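PDB 1W07: acyl-coa oxidase from Arabidopsis thaliana, which oxidises long- and medium-chain acyl-CoAs to 2-trans-enoyl-CoAs with FAD as cofactor, passing the electrons to oxygen to give hydrogen peroxide in peroxisomal beta-oxidation. Local coordinates for the interface of chains A and B. Numbering follows the deposited sequence. Chains: chain A/B, Acyl-coa oxidase.

Contact 1: the interface of chains A and B. Residues chain A 169, 174, 224, 241, 243; chain B 630, 633-634.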
ATOM      1  N   GLN A 169      20.065  20.965  14.851  1.00 23.58           N
ATOM      2  CA  GLN A 169      18.696  20.487  14.916  1.00 24.22           C
ATOM      3  C   GLN A 169      18.589  19.088  14.314  1.00 19.50           C
ATOM      4  O   GLN A 169      17.782  18.290  14.767  1.00 22.67           O
ATOM      5  CB  GLN A 169      17.763  21.444  14.179  1.00 27.00           C
ATOM      6  CG  GLN A 169      16.300  21.070  14.303  1.00 32.07           C
ATOM      7  CD  GLN A 169      15.405  22.105  13.676  1.00 33.59           C
ATOM      8  OE1 GLN A 169      15.510  22.383  12.483  1.00 38.21           O
ATOM      9  NE2 GLN A 169      14.523  22.691  14.476  1.00 34.47           N
ATOM     10  N   TRP A 174      14.853  11.395  16.977  1.00 14.89           N
ATOM     11  CA  TRP A 174      13.575  11.451  16.281  1.00 11.55           C
ATOM     12  C   TRP A 174      13.115  10.026  15.911  1.00 12.80           C
ATOM     13  O   TRP A 174      13.830   9.295  15.234  1.00 15.25           O
ATOM     14  CB  TRP A 174      13.752  12.304  15.010  1.00 11.11           C
ATOM     15  CG  TRP A 174      12.477  12.747  14.334  1.00 11.89           C
ATOM     16  CD1 TRP A 174      11.716  12.030  13.460  1.00 16.04           C
ATOM     17  CD2 TRP A 174      11.794  14.000  14.524  1.00 17.11           C
ATOM     18  NE1 TRP A 174      10.600  12.753  13.090  1.00 19.26           N
ATOM     19  CE2 TRP A 174      10.622  13.963  13.729  1.00 17.86           C
ATOM     20  CE3 TRP A 174      12.059  15.146  15.283  1.00 15.30           C
ATOM     21  CZ2 TRP A 174       9.717  15.029  13.675  1.00 17.26           C
ATOM     22  CZ3 TRP A 174      11.150  16.215  15.238  1.00 16.10           C
ATOM     23  CH2 TRP A 174       9.995  16.143  14.438  1.00 14.36           C
ATOM     24  N   ASP A 224       6.405  14.645  21.378  1.00 15.20           N
ATOM     25  CA  ASP A 224       5.933  13.694  20.387  1.00 14.47           C
ATOM     26  C   ASP A 224       6.158  14.250  18.981  1.00 11.86           C
ATOM     27  O   ASP A 224       6.016  15.454  18.746  1.00 14.74           O
ATOM     28  CB  ASP A 224       4.458  13.390  20.635  1.00 16.83           C
ATOM     29  CG  ASP A 224       3.888  12.408  19.634  1.00 20.61           C
ATOM     30  OD1 ASP A 224       3.362  12.854  18.589  1.00 17.42           O
ATOM     31  OD2 ASP A 224       3.990  11.186  19.885  1.00 18.68           O
ATOM     32  N   PHE A 241      10.901  13.053  20.005  1.00 13.06           N
ATOM     33  CA  PHE A 241      12.143  13.687  19.661  1.00 14.42           C
ATOM     34  C   PHE A 241      12.763  14.044  21.003  1.00 16.79           C
ATOM     35  O   PHE A 241      12.080  14.050  22.032  1.00 12.79           O
ATOM     36  CB  PHE A 241      11.911  14.918  18.781  1.00 12.58           C
ATOM     37  CG  PHE A 241      11.060  15.975  19.409  1.00 14.48           C
ATOM     38  CD1 PHE A 241      11.608  16.903  20.290  1.00 16.48           C
ATOM     39  CD2 PHE A 241       9.712  16.058  19.094  1.00 15.57           C
ATOM     40  CE1 PHE A 241      10.814  17.911  20.849  1.00 15.86           C
ATOM     41  CE2 PHE A 241       8.912  17.056  19.645  1.00 17.78           C
ATOM     42  CZ  PHE A 241       9.468  17.984  20.525  1.00 16.01           C
ATOM     43  N   MET A 243      16.287  16.511  22.512  1.00 22.59           N
ATOM     44  CA  MET A 243      17.458  17.365  22.287  1.00 23.58           C
ATOM     45  C   MET A 243      18.144  17.631  23.625  1.00 23.26           C
ATOM     46  O   MET A 243      17.491  17.759  24.667  1.00 23.31           O
ATOM     47  CB  MET A 243      17.040  18.699  21.665  1.00 25.57           C
ATOM     48  CG  MET A 243      16.317  18.575  20.327  1.00 32.74           C
ATOM     49  SD  MET A 243      15.605  20.136  19.726  1.00 41.24           S
ATOM     50  CE  MET A 243      17.055  20.989  19.124  1.00 38.47           C
TER
ATOM     51  N   PHE B 630      10.134  19.610  12.610  1.00 18.26           N
ATOM     52  CA  PHE B 630      10.114  19.964  14.021  1.00 18.55           C
ATOM     53  C   PHE B 630       8.943  20.908  14.275  1.00 17.06           C
ATOM     54  O   PHE B 630       8.177  20.728  15.214  1.00 18.98           O
ATOM     55  CB  PHE B 630      11.454  20.614  14.422  1.00 20.48           C
ATOM     56  CG  PHE B 630      11.518  21.037  15.868  1.00 26.46           C
ATOM     57  CD1 PHE B 630      11.407  20.095  16.888  1.00 30.17           C
ATOM     58  CD2 PHE B 630      11.652  22.380  16.211  1.00 32.46           C
ATOM     59  CE1 PHE B 630      11.423  20.489  18.226  1.00 31.96           C
ATOM     60  CE2 PHE B 630      11.670  22.785  17.549  1.00 33.39           C
ATOM     61  CZ  PHE B 630      11.553  21.834  18.557  1.00 32.44           C
ATOM     62  N   ALA B 633       5.659  18.973  14.334  1.00 15.16           N
ATOM     63  CA  ALA B 633       5.512  18.120  15.513  1.00 16.21           C
ATOM     64  C   ALA B 633       4.919  18.886  16.678  1.00 14.42           C
ATOM     65  O   ALA B 633       4.066  18.370  17.396  1.00 16.20           O
ATOM     66  CB  ALA B 633       6.858  17.537  15.914  1.00 13.91           C
ATOM     67  N   LEU B 634       5.377  20.119  16.861  1.00 16.31           N
ATOM     68  CA  LEU B 634       4.894  20.955  17.958  1.00 17.03           C
ATOM     69  C   LEU B 634       3.383  21.231  17.895  1.00 19.68           C
ATOM     70  O   LEU B 634       2.771  21.510  18.925  1.00 20.16           O
ATOM     71  CB  LEU B 634       5.663  22.278  17.970  1.00 14.90           C
ATOM     72  CG  LEU B 634       7.192  22.170  18.025  1.00 17.48           C
ATOM     73  CD1 LEU B 634       7.807  23.573  18.019  1.00 17.63           C
ATOM     74  CD2 LEU B 634       7.616  21.389  19.268  1.00 14.17           C
TER

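Contact 2: the interface of chains A and B. Residues chain A 231, 396, 404, 406, 411; chain B 228-229.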
ATOM      1  N   ASN A 231      -5.553   5.094  10.991  1.00 16.56           N
ATOM      2  CA  ASN A 231      -6.450   5.388  12.110  1.00 15.67           C
ATOM      3  C   ASN A 231      -6.094   4.438  13.252  1.00 14.32           C
ATOM      4  O   ASN A 231      -6.232   3.222  13.125  1.00 16.88           O
ATOM      5  CB  ASN A 231      -7.896   5.175  11.691  1.00 22.84           C
ATOM      6  CG  ASN A 231      -8.451   6.356  10.925  1.00 27.32           C
ATOM      7  OD1 ASN A 231      -8.595   7.448  11.476  1.00 33.56           O
ATOM      8  ND2 ASN A 231      -8.746   6.153   9.650  1.00 25.63           N
ATOM      9  N   ARG A 396      -6.654  -6.270   1.369  1.00 13.24           N
ATOM     10  CA  ARG A 396      -7.672  -5.227   1.498  1.00 13.80           C
ATOM     11  C   ARG A 396      -8.381  -5.047   0.166  1.00 13.53           C
ATOM     12  O   ARG A 396      -9.609  -4.905   0.116  1.00 13.27           O
ATOM     13  CB  ARG A 396      -7.038  -3.905   1.943  1.00 15.90           C
ATOM     14  CG  ARG A 396      -8.051  -2.891   2.483  1.00 20.83           C
ATOM     15  CD  ARG A 396      -7.412  -1.529   2.647  1.00 21.92           C
ATOM     16  NE  ARG A 396      -6.908  -1.074   1.361  1.00 19.58           N
ATOM     17  CZ  ARG A 396      -7.688  -0.670   0.366  1.00 24.98           C
ATOM     18  NH1 ARG A 396      -9.009  -0.636   0.516  1.00 25.95           N
ATOM     19  NH2 ARG A 396      -7.151  -0.338  -0.801  1.00 22.57           N
ATOM     20  N   TYR A 404     -12.442  -0.986   2.389  1.00 12.08           N
ATOM     21  CA  TYR A 404     -11.996   0.386   2.612  1.00 12.01           C
ATOM     22  C   TYR A 404     -12.468   0.943   3.961  1.00 13.15           C
ATOM     23  O   TYR A 404     -11.980   1.981   4.431  1.00 11.68           O
ATOM     24  CB  TYR A 404     -12.481   1.275   1.467  1.00 13.54           C
ATOM     25  CG  TYR A 404     -11.870   2.654   1.442  1.00 14.71           C
ATOM     26  CD1 TYR A 404     -10.486   2.836   1.328  1.00 13.79           C
ATOM     27  CD2 TYR A 404     -12.678   3.783   1.490  1.00 10.81           C
ATOM     28  CE1 TYR A 404      -9.929   4.133   1.257  1.00 11.72           C
ATOM     29  CE2 TYR A 404     -12.143   5.060   1.420  1.00 10.09           C
ATOM     30  CZ  TYR A 404     -10.788   5.240   1.303  1.00  9.60           C
ATOM     31  OH  TYR A 404     -10.322   6.532   1.202  1.00 10.59           O
ATOM     32  N   TRP A 406     -12.723   1.121   7.924  1.00 13.25           N
ATOM     33  CA  TRP A 406     -11.815   0.836   9.019  1.00 15.20           C
ATOM     34  C   TRP A 406     -12.199  -0.451   9.757  1.00 15.32           C
ATOM     35  O   TRP A 406     -11.324  -1.251  10.108  1.00 10.92           O
ATOM     36  CB  TRP A 406     -11.818   1.994  10.014  1.00 14.29           C
ATOM     37  CG  TRP A 406     -11.048   1.697  11.245  1.00 25.78           C
ATOM     38  CD1 TRP A 406      -9.727   1.951  11.463  1.00 28.80           C
ATOM     39  CD2 TRP A 406     -11.534   1.051  12.436  1.00 32.87           C
ATOM     40  NE1 TRP A 406      -9.351   1.509  12.713  1.00 26.10           N
ATOM     41  CE2 TRP A 406     -10.442   0.949  13.328  1.00 34.71           C
ATOM     42  CE3 TRP A 406     -12.782   0.549  12.834  1.00 34.00           C
ATOM     43  CZ2 TRP A 406     -10.562   0.363  14.596  1.00 35.56           C
ATOM     44  CZ3 TRP A 406     -12.896  -0.038  14.103  1.00 36.39           C
ATOM     45  CH2 TRP A 406     -11.793  -0.122  14.962  1.00 32.58           C
ATOM     46  N   PRO A 411      -7.311  -1.852   6.839  1.00 13.29           N
ATOM     47  CA  PRO A 411      -6.638  -0.548   6.747  1.00 16.28           C
ATOM     48  C   PRO A 411      -5.656  -0.328   7.920  1.00 16.29           C
ATOM     49  O   PRO A 411      -4.500   0.034   7.719  1.00 13.12           O
ATOM     50  CB  PRO A 411      -7.807   0.443   6.774  1.00 17.58           C
ATOM     51  CG  PRO A 411      -8.911  -0.307   6.126  1.00 16.36           C
ATOM     52  CD  PRO A 411      -8.768  -1.710   6.665  1.00 16.10           C
TER
ATOM     53  N   LYS B 228     -13.449   5.547   7.421  1.00 15.42           N
ATOM     54  CA  LYS B 228     -12.704   4.856   6.385  1.00 14.67           C
ATOM     55  C   LYS B 228     -11.196   4.957   6.572  1.00 15.46           C
ATOM     56  O   LYS B 228     -10.692   5.719   7.392  1.00 10.95           O
ATOM     57  CB  LYS B 228     -13.102   5.430   5.018  1.00 14.21           C
ATOM     58  CG  LYS B 228     -14.548   5.075   4.611  1.00 15.47           C
ATOM     59  CD  LYS B 228     -15.296   6.216   3.921  1.00 17.54           C
ATOM     60  CE  LYS B 228     -15.451   7.414   4.838  1.00 17.84           C
ATOM     61  NZ  LYS B 228     -16.343   8.433   4.234  1.00 15.33           N
ATOM     62  N   MET B 229     -10.482   4.166   5.793  1.00 17.21           N
ATOM     63  CA  MET B 229      -9.035   4.125   5.811  1.00 17.57           C
ATOM     64  C   MET B 229      -8.360   5.501   5.778  1.00 16.91           C
ATOM     65  O   MET B 229      -8.663   6.341   4.929  1.00 15.00           O
ATOM     66  CB  MET B 229      -8.584   3.294   4.608  1.00 18.86           C
ATOM     67  CG  MET B 229      -7.103   3.298   4.329  1.00 21.06           C
ATOM     68  SD  MET B 229      -6.690   2.235   2.930  1.00 21.19           S
ATOM     69  CE  MET B 229      -4.925   2.567   2.838  1.00 24.39           C
TER
HETATM   70  O   HOH W   1     -10.850   7.857   3.923  1.00 15.87           O

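Contact 1: the interface of chains A and B
B:Phe630 meets A:Phe241 edge to face. The rim of the B:Phe630 ring points at one face of the A:Phe241 ring, and the two planes stand 82° apart. The touching atom is CE1 of B:Phe630, which lies 3.7 Å from CE1 of A:Phe241, nearer the rim of that face than its centre. On its other branch, CD2 of B:Phe630 lies 3.4 Å from the side-chain amide nitrogen NE2 of A:Gln169. That amide is tilted 53° from the phenyl plane, so the two groups do not stack. The sulfur of A:Met243 stands further back, 4.5 Å from CE1 of B:Phe630.

The indole of A:Trp174 closes the base of the phenylalanine. Its CH2 atom, on the six-membered ring, lies 3.8 Å from CA of B:Phe630. The same CH2 atom of A:Trp174 reaches CB of B:Ala633 at 3.7 Å. One turn of helix thus rests on the tryptophan through both residues. B:Leu634 adds one methyl, CD2, near CZ of A:Phe241.

This is an apolar patch of the homodimer interface, where helix 625-635 of chain B packs on the sheet-rich part of chain A. Strand 240-244 supplies both A:Phe241 and A:Met243. The CG of B:Phe630 is anti to its own nitrogen (chi1 179°), which carries the ring away from the helix between A:Gln169 and A:Phe241. An alanine at B:Phe630 is likely to open a gap there, with the A:Phe241 face losing its edge contact and the A:Gln169 amide losing its ring neighbour. A:Gln169 reaches the ring with an extended chain from the short 3-10 helix 169-171. At the far end of the patch, the backbone O of A:Asp224 in strand 220-224 lies 3.6 Å from CB of B:Ala633.

Contact 2: the interface of chains A and B
This is a two-fold symmetric homodimer interface, and here a loop of one subunit docks on the helical part of the other. It helps hold the two copies together through a backbone hydrogen bond and the packing of one methionine. The backbone N of B:Met229 donates to the backbone O of A:Tyr404 at 3.0 Å. The bond is nearly straight at the hydrogen (161°) and runs almost along the carbonyl direction.

The side chain of B:Met229 enters chain A fully extended from CG onward. Its CB lies 3.7 Å from CB of A:Pro411 and equally near CE1 of A:Tyr404. Further out, the sulfur SD sits over one face of the A:Arg396 guanidinium, toward the rim, 3.7 Å from NE. A bend at chi3 of A:Arg396 (59°) helps turn that face to the sulfur. The backbone N of A:Tyr404 lies at the edge of the same guanidinium.

The tyrosine ring touches both loop residues. Its CE2 lies 3.7 Å from CB of B:Lys228, on the branch opposite the methionine contact. A water bridges its phenol OH, at 3.1 Å, to the backbone O of B:Met229, at 2.8 Å. A:Tyr404 thus grips the loop twice, with its own backbone O on the B:Met229 N and with its phenol through the water.

A:Tyr404 ends the 3-10 helix 400-404, in the stretch that also lines the FAD pocket. A:Arg396 lies near the end of helix 370-397, and A:Pro411 lies in the first turn of helix 410-417. The loop of chain B thus sits where these three elements come together.

The centres of contact 1 and contact 2 are about 28 Å apart. They share no residue, but both belong to the same homodimer interface, and each has a twin with the chains exchanged. In chain A, strand 220-224 of contact 1 leads into the loop that holds A:Asn231. The chain B copy of that loop supplies B:Met229 to contact 2. Each subunit thus presents this region to its partner in both contacts. The centre of contact 1 is about 19 Å from A:Glu424, and that of contact 2 about 25 Å. Both probably help to hold the dimer together; the structure alone does not show a role in substrate binding.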